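Local coordinates for ABC transporter periplasmic substrate-binding protein (PDB 5MY5) that binds tungstate in the periplasm with high selectivity and probably hands it to an ABC transporter for uptake into the cell, at residues G118-T123 and K211-G216; D106-G111 and T192-Y197; A136-R141 and A167-T172. The protein carries 2 engineered substitutions. All coordinates share one frame; numbering follows the deposited sequence.

Interaction 1: G118-T123 and K211-G216; sequences GVKGMT and KILVEG
The carbonyl oxygen of Leu-213 is approached by two groups of the 118-123 loop. Gly-121 N donates to Leu-213 O over 3.1 Å, and the bond is straight at both ends, with 165° at the hydrogen and 174° at the oxygen, so the N-H meets the carbonyl almost head-on. Next to it the CA-H of Lys-120 makes a C-H...O contact with the same oxygen, Lys-120 CA lying 3.4 Å from Leu-213 O. The donor belongs to a type II beta turn from Val-119 to Met-122, closed by Met-122 N on Val-119 O at 2.9 Å; Gly-121 holds its third position with positive phi, as this turn favours. Asp-115 grips the start of the turn, one carboxylate oxygen accepting from Val-119 N and the other from Lys-120 N. On the strand side, Leu-213 and Val-214 form a classic beta bulge opposite Ile-109 of strand 100-112, and the turn docks on it. The aliphatic part of Lys-120, its CG anti to the backbone N (chi1 -169°), crosses Leu-213 at about a right angle, and CB, CG and CD all pack on one methyl, with Lys-120 CG 3.9 Å from Leu-213 CD2. Val-214 divides its two methyls between the ends of the turn. Its CG1, anti to the backbone N, reaches the backbone of Met-122, with Val-214 CG1 3.6 Å from Met-122 O. Its CG2 meets the other valine, Val-119 CG2 to Val-214 CG2 being 4.0 Å. Both valines also touch Ala-127 of helix 124-133, whose N-cap is Thr-123: OG1 of this residue accepts from Ala-126 N.

Interaction 2: D106-G111 and T192-Y197; sequences DFVIIG and TDRGTY
A strand-to-helix junction of the periplasmic binding protein fold is pinned here: strand 189-193 runs antiparallel to strand 100-112 and passes directly into helix 194-203. Val-108 and Thr-192 form a hydrogen-bonded pair, Val-108 N to Thr-192 O and Thr-192 N to Val-108 O both 2.9 Å, while Phe-107 and Asp-193 form the adjoining non-hydrogen-bonded pair. Where the helix begins, Arg-194 N donates to Asp-106 O, and its side chain returns to the same residue. Arg-194 grips the Asp-106 carboxylate side-on in a two-bond salt bridge, Arg-194 NE to Asp-106 OD1 at 2.7 Å and Arg-194 NH2 to Asp-106 OD2 at 2.9 Å. The two planes are only 20° apart, and both oxygens are met on their syn sides. Val-108 CG1 lies over one guanidinium face, 3.5 Å from Arg-194 NH2. That nitrogen also bridges to Glu-215, so two carboxylates probably stabilise the arginine's charge.

Asp-193 is the N-cap: its OD2 accepts from Thr-196 N at 2.8 Å from above the carboxylate plane, and its OD1 accepts from Thr-196 OG1 through the syn lone pair. Its CG, between the backbone N and the carbonyl carbon (chi1 57°), is turned toward the helix, while CB rests near Phe-107 CE1. Further along the strand Ile-110 crosses the Tyr-197 ring obliquely, its CG2 and CD1 both 3.9 Å from Tyr-197 CD1, and Tyr-197 OH is hydrogen-bonded to Leu-210 O.

Interaction 3: A136-R141 and A167-T172; sequences AVFVSR and AWYVQT
The Trp-168 indole has Tyr-169 CB over one face, set toward the rim, and Phe-138 CB in plane at its edge, 3.9 Å from Trp-168 CZ3. The carbonyl of Ala-136 approaches the same ring obliquely, Ala-136 O lying 3.1 Å from Trp-168 CE3. The first torsion of Trp-168 (chi1 52°) puts CG between the backbone N and the carbonyl carbon, 3.7 Å from Ala-136 O, and the nearest atom of the side chain is about 4 Å from a bound sodium ion. The rings of Phe-138 and Tyr-169 lie side by side, pointing the same way; their planes are 6° apart, but they meet rim to rim rather than stacking, Phe-138 CD1 to Tyr-169 CE1 being 3.7 Å. Past the ring, Tyr-169 OH and Ser-140 OG both turn to Glu-151, one to each carboxylate oxygen, an acceptor shared between the two strands. Beneath the rings the strands run parallel. Phe-138 N donates to Trp-168 O, Val-170 N to Phe-138 O at 2.8 Å, Ser-140 N to Val-170 O at 2.7 Å and Thr-172 N to Ser-140 O at 2.9 Å. On the face of Val-139 and Val-170, Val-139 CG1 is pressed to 3.4 Å from Thr-172 CG2, tighter than usual for two methyls, with the side chains crossing at about a right angle. Helix 146-155 connects strands 138-140 and 169-171 along the chain, making a beta-alpha-beta unit, and packs on the Phe-138 and Ser-140 face together with helix 124-133. Helix 176-186 covers Val-139 on the other face, and strand 189-193 continues the sheet beyond 138-140.

Overall arrangement
All three interactions reach one mixed sheet of the periplasmic binding protein fold. Interactions 1 and 2 have centres 11 Å apart and touch: strands 210-214 and 100-112 are sheet neighbours, with a probable hydrogen bond from Lys-211 N to Gly-111 O. Interaction 3 lies 18 Å from interaction 1 and 16 Å from interaction 2, centre to centre, and touches neither, but strand 189-193 joins it to interaction 2. Along the chain, segments of interactions 1 and 2 alternate, and both enclose interaction 3. The chain thus leaves strand 100-112, builds the beta-alpha-beta unit, and returns through strands 189-193 and 210-214, tying segments far apart in sequence into one body.

Interaction 1: G118-T123 and K211-G216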
loop_
_atom_site.group_PDB
_atom_site.type_symbol
_atom_site.label_atom_id
_atom_site.label_comp_id
_atom_site.label_asym_id
_atom_site.label_seq_id
_atom_site.Cartn_x
_atom_site.Cartn_y
_atom_site.Cartn_z
ATOM N N GLY A 118 -13.238 -21.945 -6.516
ATOM C CA GLY A 118 -12.161 -22.482 -7.315
ATOM C C GLY A 118 -11.394 -21.442 -8.061
ATOM O O GLY A 118 -11.141 -21.548 -9.272
ATOM N N VAL A 119 -10.976 -20.402 -7.313
ATOM C CA VAL A 119 -10.225 -19.326 -7.962
ATOM C C VAL A 119 -8.680 -19.352 -7.851
ATOM O O VAL A 119 -8.021 -18.495 -8.431
ATOM C CB VAL A 119 -10.693 -17.942 -7.442
ATOM C CG1 VAL A 119 -12.193 -17.850 -7.619
ATOM C CG2 VAL A 119 -10.253 -17.693 -6.012
ATOM N N LYS A 120 -8.111 -20.290 -7.099
ATOM C CA LYS A 120 -6.650 -20.309 -6.922
ATOM C C LYS A 120 -5.933 -20.269 -8.236
ATOM O O LYS A 120 -6.243 -21.030 -9.153
ATOM C CB LYS A 120 -6.243 -21.500 -6.082
ATOM C CG LYS A 120 -4.787 -21.486 -5.605
ATOM C CD LYS A 120 -4.556 -22.780 -4.827
ATOM C CE LYS A 120 -3.104 -23.009 -4.466
ATOM N NZ LYS A 120 -2.768 -22.437 -3.148
ATOM N N GLY A 121 -4.980 -19.330 -8.332
ATOM C CA GLY A 121 -4.121 -19.199 -9.488
ATOM C C GLY A 121 -4.774 -18.541 -10.681
ATOM O O GLY A 121 -4.162 -18.443 -11.786
ATOM N N MET A 122 -6.011 -18.027 -10.500
ATOM C CA MET A 122 -6.596 -17.257 -11.576
ATOM C C MET A 122 -6.039 -15.835 -11.550
ATOM O O MET A 122 -5.467 -15.437 -10.554
ATOM C CB MET A 122 -8.129 -17.176 -11.386
ATOM C CG MET A 122 -8.887 -18.440 -11.756
ATOM S SD MET A 122 -10.684 -18.168 -11.581
ATOM C CE MET A 122 -11.391 -19.654 -12.335
ATOM N N THR A 123 -6.202 -15.107 -12.625
ATOM C CA THR A 123 -6.022 -13.666 -12.596
ATOM C C THR A 123 -7.093 -13.009 -11.704
ATOM O O THR A 123 -8.135 -13.584 -11.400
ATOM C CB THR A 123 -6.187 -13.058 -13.956
ATOM O OG1 THR A 123 -7.542 -13.238 -14.363
ATOM C CG2 THR A 123 -5.232 -13.736 -15.001
ATOM N N LYS A 211 -6.260 -18.696 3.102
ATOM C CA LYS A 211 -4.949 -18.812 2.391
ATOM C C LYS A 211 -4.901 -17.785 1.276
ATOM O O LYS A 211 -5.970 -17.336 0.757
ATOM C CB LYS A 211 -4.834 -20.255 1.847
ATOM C CG LYS A 211 -5.096 -21.312 2.894
ATOM C CD LYS A 211 -4.076 -21.304 4.012
ATOM C CE LYS A 211 -4.282 -22.496 4.962
ATOM N NZ LYS A 211 -3.450 -22.452 6.216
ATOM N N ILE A 212 -3.723 -17.403 0.807
ATOM C CA ILE A 212 -3.585 -16.580 -0.335
ATOM C C ILE A 212 -3.938 -17.382 -1.573
ATOM O O ILE A 212 -3.329 -18.457 -1.800
ATOM C CB ILE A 212 -2.178 -15.940 -0.531
ATOM C CG1 ILE A 212 -1.857 -15.014 0.677
ATOM C CG2 ILE A 212 -2.074 -15.284 -1.886
ATOM C CD1 ILE A 212 -0.402 -14.566 0.631
ATOM N N LEU A 213 -4.930 -16.934 -2.301
ATOM C CA LEU A 213 -5.422 -17.618 -3.493
ATOM C C LEU A 213 -5.204 -16.894 -4.771
ATOM O O LEU A 213 -5.106 -17.513 -5.815
ATOM C CB LEU A 213 -6.887 -17.994 -3.265
ATOM C CG LEU A 213 -7.284 -18.903 -2.148
ATOM C CD1 LEU A 213 -8.776 -19.058 -1.889
ATOM C CD2 LEU A 213 -6.633 -20.297 -2.432
ATOM N N VAL A 214 -5.083 -15.556 -4.765
ATOM C CA VAL A 214 -4.804 -14.836 -5.962
ATOM C C VAL A 214 -3.729 -13.785 -5.611
ATOM O O VAL A 214 -3.960 -13.055 -4.676
ATOM C CB VAL A 214 -6.084 -14.098 -6.461
ATOM C CG1 VAL A 214 -5.828 -13.304 -7.698
ATOM C CG2 VAL A 214 -7.255 -15.086 -6.617
ATOM N N GLU A 215 -2.626 -13.741 -6.372
ATOM C CA GLU A 215 -1.477 -12.841 -6.094
ATOM C C GLU A 215 -0.655 -12.711 -7.338
ATOM O O GLU A 215 -0.741 -13.587 -8.232
ATOM C CB GLU A 215 -0.645 -13.368 -4.881
ATOM C CG GLU A 215 0.170 -14.654 -5.185
ATOM C CD GLU A 215 1.008 -15.138 -4.018
ATOM O OE1 GLU A 215 1.507 -14.331 -3.214
ATOM O OE2 GLU A 215 1.176 -16.369 -3.862
ATOM N N GLY A 216 0.133 -11.656 -7.463
ATOM C CA GLY A 216 1.087 -11.445 -8.501
ATOM C C GLY A 216 0.659 -10.620 -9.640
ATOM O O GLY A 216 1.475 -10.078 -10.402
#

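Interaction 2: D106-G111 and T192-Y197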
loop_
_atom_site.group_PDB
_atom_site.type_symbol
_atom_site.label_atom_id
_atom_site.label_comp_id
_atom_site.label_asym_id
_atom_site.label_seq_id
_atom_site.Cartn_x
_atom_site.Cartn_y
_atom_site.Cartn_z
ATOM N N ASP A 106 2.109 -5.064 -2.153
ATOM C CA ASP A 106 1.014 -5.566 -2.944
ATOM C C ASP A 106 -0.154 -6.011 -2.121
ATOM O O ASP A 106 -0.110 -6.177 -0.943
ATOM C CB ASP A 106 1.461 -6.663 -3.924
ATOM C CG ASP A 106 1.883 -7.949 -3.233
ATOM O OD1 ASP A 106 2.192 -7.997 -2.015
ATOM O OD2 ASP A 106 1.992 -8.990 -3.956
ATOM N N PHE A 107 -1.250 -6.218 -2.842
ATOM C CA PHE A 107 -2.474 -6.748 -2.311
ATOM C C PHE A 107 -2.685 -8.170 -2.791
ATOM O O PHE A 107 -2.216 -8.480 -3.822
ATOM C CB PHE A 107 -3.682 -5.850 -2.743
ATOM C CG PHE A 107 -3.647 -4.460 -2.130
ATOM C CD1 PHE A 107 -4.182 -4.233 -0.937
ATOM C CD2 PHE A 107 -3.088 -3.406 -2.882
ATOM C CE1 PHE A 107 -4.134 -2.905 -0.370
ATOM C CE2 PHE A 107 -3.094 -2.106 -2.368
ATOM C CZ PHE A 107 -3.564 -1.903 -1.113
ATOM N N VAL A 108 -3.464 -8.928 -2.062
ATOM C CA VAL A 108 -3.792 -10.355 -2.400
ATOM C C VAL A 108 -5.257 -10.628 -2.143
ATOM O O VAL A 108 -5.907 -9.963 -1.302
ATOM C CB VAL A 108 -2.868 -11.324 -1.648
ATOM C CG1 VAL A 108 -1.356 -11.118 -2.022
ATOM C CG2 VAL A 108 -3.047 -11.219 -0.234
ATOM N N ILE A 109 -5.813 -11.623 -2.851
ATOM C CA ILE A 109 -7.146 -12.133 -2.471
ATOM C C ILE A 109 -6.971 -13.427 -1.721
ATOM O O ILE A 109 -6.220 -14.309 -2.210
ATOM C CB ILE A 109 -8.026 -12.272 -3.725
ATOM C CG1 ILE A 109 -8.150 -10.867 -4.395
ATOM C CG2 ILE A 109 -9.335 -12.892 -3.325
ATOM C CD1 ILE A 109 -8.728 -10.982 -5.738
ATOM N N ILE A 110 -7.633 -13.554 -0.612
ATOM C CA ILE A 110 -7.540 -14.723 0.296
ATOM C C ILE A 110 -8.903 -15.337 0.392
ATOM O O ILE A 110 -9.938 -14.704 0.087
ATOM C CB ILE A 110 -6.934 -14.406 1.635
ATOM C CG1 ILE A 110 -7.895 -13.587 2.505
ATOM C CG2 ILE A 110 -5.630 -13.705 1.421
ATOM C CD1 ILE A 110 -7.419 -13.203 3.858
ATOM N N GLY A 111 -8.928 -16.619 0.765
ATOM C CA GLY A 111 -10.189 -17.331 0.936
ATOM C C GLY A 111 -9.943 -18.655 1.621
ATOM O O GLY A 111 -8.747 -19.010 1.879
ATOM N N THR A 192 -6.900 -8.178 0.755
ATOM C CA THR A 192 -6.098 -7.586 1.864
ATOM C C THR A 192 -4.786 -7.152 1.407
ATOM O O THR A 192 -4.279 -7.624 0.420
ATOM C CB THR A 192 -5.955 -8.581 3.000
ATOM O OG1 THR A 192 -5.257 -7.999 4.124
ATOM C CG2 THR A 192 -5.289 -9.821 2.604
ATOM N N ASP A 193 -4.203 -6.140 2.105
ATOM C CA ASP A 193 -2.764 -5.909 1.846
ATOM C C ASP A 193 -2.038 -7.203 2.394
ATOM O O ASP A 193 -2.477 -7.785 3.348
ATOM C CB ASP A 193 -2.260 -4.641 2.588
ATOM C CG ASP A 193 -2.503 -4.745 4.044
ATOM O OD1 ASP A 193 -3.641 -4.802 4.582
ATOM O OD2 ASP A 193 -1.474 -4.833 4.739
ATOM N N ARG A 194 -0.898 -7.466 1.742
ATOM C CA ARG A 194 -0.066 -8.622 2.169
ATOM C C ARG A 194 0.429 -8.488 3.567
ATOM O O ARG A 194 0.424 -9.495 4.299
ATOM C CB ARG A 194 1.077 -8.850 1.260
ATOM C CG ARG A 194 1.844 -10.182 1.527
ATOM C CD ARG A 194 3.005 -10.297 0.542
ATOM N NE ARG A 194 2.638 -10.449 -0.868
ATOM C CZ ARG A 194 2.358 -11.622 -1.445
ATOM N NH1 ARG A 194 2.349 -12.757 -0.761
ATOM N NH2 ARG A 194 2.049 -11.630 -2.747
ATOM N N GLY A 195 0.825 -7.306 3.984
ATOM C CA GLY A 195 1.356 -7.106 5.337
ATOM C C GLY A 195 0.392 -7.577 6.408
ATOM O O GLY A 195 0.712 -8.317 7.319
ATOM N N THR A 196 -0.886 -7.127 6.320
ATOM C CA THR A 196 -1.875 -7.523 7.291
ATOM C C THR A 196 -2.113 -9.058 7.203
ATOM O O THR A 196 -2.268 -9.657 8.267
ATOM C CB THR A 196 -3.204 -6.780 7.101
ATOM O OG1 THR A 196 -2.984 -5.339 7.161
ATOM C CG2 THR A 196 -4.154 -7.123 8.159
ATOM N N TYR A 197 -2.130 -9.628 5.988
ATOM C CA TYR A 197 -2.192 -11.068 5.876
ATOM C C TYR A 197 -1.049 -11.792 6.671
ATOM O O TYR A 197 -1.337 -12.725 7.437
ATOM C CB TYR A 197 -2.246 -11.595 4.471
ATOM C CG TYR A 197 -2.465 -13.071 4.499
ATOM C CD1 TYR A 197 -3.704 -13.563 4.859
ATOM C CD2 TYR A 197 -1.424 -13.985 4.176
ATOM C CE1 TYR A 197 -3.898 -14.953 4.925
ATOM C CE2 TYR A 197 -1.599 -15.337 4.301
ATOM C CZ TYR A 197 -2.812 -15.801 4.657
ATOM O OH TYR A 197 -3.007 -17.138 4.663
HETATM O O HOH W 1 1.568 -5.279 1.784
#

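Interaction 3: A136-R141 and A167-T172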
loop_
_atom_site.group_PDB
_atom_site.type_symbol
_atom_site.label_atom_id
_atom_site.label_comp_id
_atom_site.label_asym_id
_atom_site.label_seq_id
_atom_site.Cartn_x
_atom_site.Cartn_y
_atom_site.Cartn_z
ATOM N N ALA A 136 -20.287 -16.513 -4.463
ATOM C CA ALA A 136 -19.497 -16.753 -3.271
ATOM C C ALA A 136 -19.428 -15.469 -2.422
ATOM O O ALA A 136 -19.413 -14.389 -2.941
ATOM C CB ALA A 136 -18.071 -17.251 -3.607
ATOM N N VAL A 137 -19.296 -15.674 -1.133
ATOM C CA VAL A 137 -19.173 -14.578 -0.175
ATOM C C VAL A 137 -17.899 -13.840 -0.426
ATOM O O VAL A 137 -16.836 -14.456 -0.553
ATOM C CB VAL A 137 -19.201 -15.015 1.275
ATOM C CG1 VAL A 137 -18.875 -13.846 2.216
ATOM C CG2 VAL A 137 -20.585 -15.570 1.640
ATOM N N PHE A 138 -18.002 -12.542 -0.527
ATOM C CA PHE A 138 -16.828 -11.644 -0.764
ATOM C C PHE A 138 -16.987 -10.490 0.245
ATOM O O PHE A 138 -18.035 -9.806 0.282
ATOM C CB PHE A 138 -16.751 -11.071 -2.152
ATOM C CG PHE A 138 -15.498 -10.261 -2.373
ATOM C CD1 PHE A 138 -15.457 -8.923 -1.954
ATOM C CD2 PHE A 138 -14.297 -10.824 -2.869
ATOM C CE1 PHE A 138 -14.314 -8.163 -2.076
ATOM C CE2 PHE A 138 -13.156 -10.067 -2.982
ATOM C CZ PHE A 138 -13.142 -8.779 -2.594
ATOM N N VAL A 139 -15.943 -10.223 1.015
ATOM C CA VAL A 139 -15.997 -9.253 2.074
ATOM C C VAL A 139 -15.158 -8.020 1.754
ATOM O O VAL A 139 -13.958 -8.073 1.552
ATOM C CB VAL A 139 -15.530 -9.857 3.414
ATOM C CG1 VAL A 139 -15.811 -8.916 4.497
ATOM C CG2 VAL A 139 -16.181 -11.203 3.715
ATOM N N SER A 140 -15.849 -6.886 1.635
ATOM C CA SER A 140 -15.286 -5.546 1.429
ATOM C C SER A 140 -15.067 -4.820 2.782
ATOM O O SER A 140 -15.976 -4.921 3.659
ATOM C CB SER A 140 -16.288 -4.678 0.563
ATOM O OG SER A 140 -15.882 -3.384 0.346
ATOM N N ARG A 141 -14.041 -4.011 2.838
ATOM C CA ARG A 141 -13.832 -3.061 3.951
ATOM C C ARG A 141 -15.056 -2.107 4.104
ATOM O O ARG A 141 -15.418 -1.785 5.242
ATOM C CB ARG A 141 -12.592 -2.255 3.741
ATOM C CG ARG A 141 -11.261 -3.023 3.788
ATOM C CD ARG A 141 -10.865 -3.312 5.206
ATOM N NE ARG A 141 -10.572 -2.043 5.891
ATOM C CZ ARG A 141 -9.451 -1.382 5.869
ATOM N NH1 ARG A 141 -8.339 -1.825 5.300
ATOM N NH2 ARG A 141 -9.386 -0.207 6.507
ATOM N N ALA A 167 -26.331 -9.829 -2.426
ATOM C CA ALA A 167 -26.336 -10.284 -1.012
ATOM C C ALA A 167 -25.094 -11.015 -0.589
ATOM O O ALA A 167 -24.773 -10.941 0.650
ATOM C CB ALA A 167 -27.579 -11.090 -0.720
ATOM N N TRP A 168 -24.344 -11.563 -1.548
ATOM C CA TRP A 168 -23.090 -12.286 -1.245
ATOM C C TRP A 168 -21.948 -11.301 -0.939
ATOM O O TRP A 168 -20.922 -11.742 -0.429
ATOM C CB TRP A 168 -22.688 -13.298 -2.335
ATOM C CG TRP A 168 -22.643 -12.749 -3.668
ATOM C CD1 TRP A 168 -23.658 -12.811 -4.617
ATOM C CD2 TRP A 168 -21.588 -12.001 -4.311
ATOM N NE1 TRP A 168 -23.334 -12.136 -5.712
ATOM C CE2 TRP A 168 -22.053 -11.634 -5.591
ATOM C CE3 TRP A 168 -20.280 -11.525 -3.909
ATOM C CZ2 TRP A 168 -21.342 -10.908 -6.444
ATOM C CZ3 TRP A 168 -19.520 -10.828 -4.834
ATOM C CH2 TRP A 168 -20.025 -10.519 -6.101
ATOM N N TYR A 169 -22.095 -10.053 -1.283
ATOM C CA TYR A 169 -21.141 -9.025 -1.122
ATOM C C TYR A 169 -21.286 -8.275 0.185
ATOM O O TYR A 169 -22.357 -7.644 0.387
ATOM C CB TYR A 169 -21.244 -8.019 -2.258
ATOM C CG TYR A 169 -20.140 -6.940 -2.363
ATOM C CD1 TYR A 169 -18.834 -7.263 -2.789
ATOM C CD2 TYR A 169 -20.367 -5.653 -2.018
ATOM C CE1 TYR A 169 -17.881 -6.277 -2.916
ATOM C CE2 TYR A 169 -19.427 -4.676 -2.128
ATOM C CZ TYR A 169 -18.119 -4.983 -2.579
ATOM O OH TYR A 169 -17.212 -4.008 -2.749
ATOM N N VAL A 170 -20.377 -8.503 1.108
ATOM C CA VAL A 170 -20.463 -8.035 2.528
ATOM C C VAL A 170 -19.582 -6.810 2.655
ATOM O O VAL A 170 -18.432 -6.781 2.221
ATOM C CB VAL A 170 -19.976 -9.174 3.444
ATOM C CG1 VAL A 170 -19.929 -8.659 4.882
ATOM C CG2 VAL A 170 -20.794 -10.429 3.328
ATOM N N GLN A 171 -20.096 -5.744 3.244
ATOM C CA GLN A 171 -19.352 -4.506 3.518
ATOM C C GLN A 171 -19.270 -4.333 5.056
ATOM O O GLN A 171 -20.277 -4.168 5.725
ATOM C CB GLN A 171 -20.042 -3.308 2.897
ATOM C CG GLN A 171 -20.079 -3.401 1.378
ATOM C CD GLN A 171 -20.747 -2.242 0.681
ATOM O OE1 GLN A 171 -21.932 -2.125 0.831
ATOM N NE2 GLN A 171 -20.020 -1.394 -0.014
ATOM N N THR A 172 -18.096 -4.532 5.636
ATOM C CA THR A 172 -17.989 -4.535 7.088
ATOM C C THR A 172 -18.098 -3.151 7.724
ATOM O O THR A 172 -18.487 -3.055 8.876
ATOM C CB THR A 172 -16.650 -5.199 7.512
ATOM O OG1 THR A 172 -15.590 -4.430 7.056
ATOM C CG2 THR A 172 -16.599 -6.638 6.961
#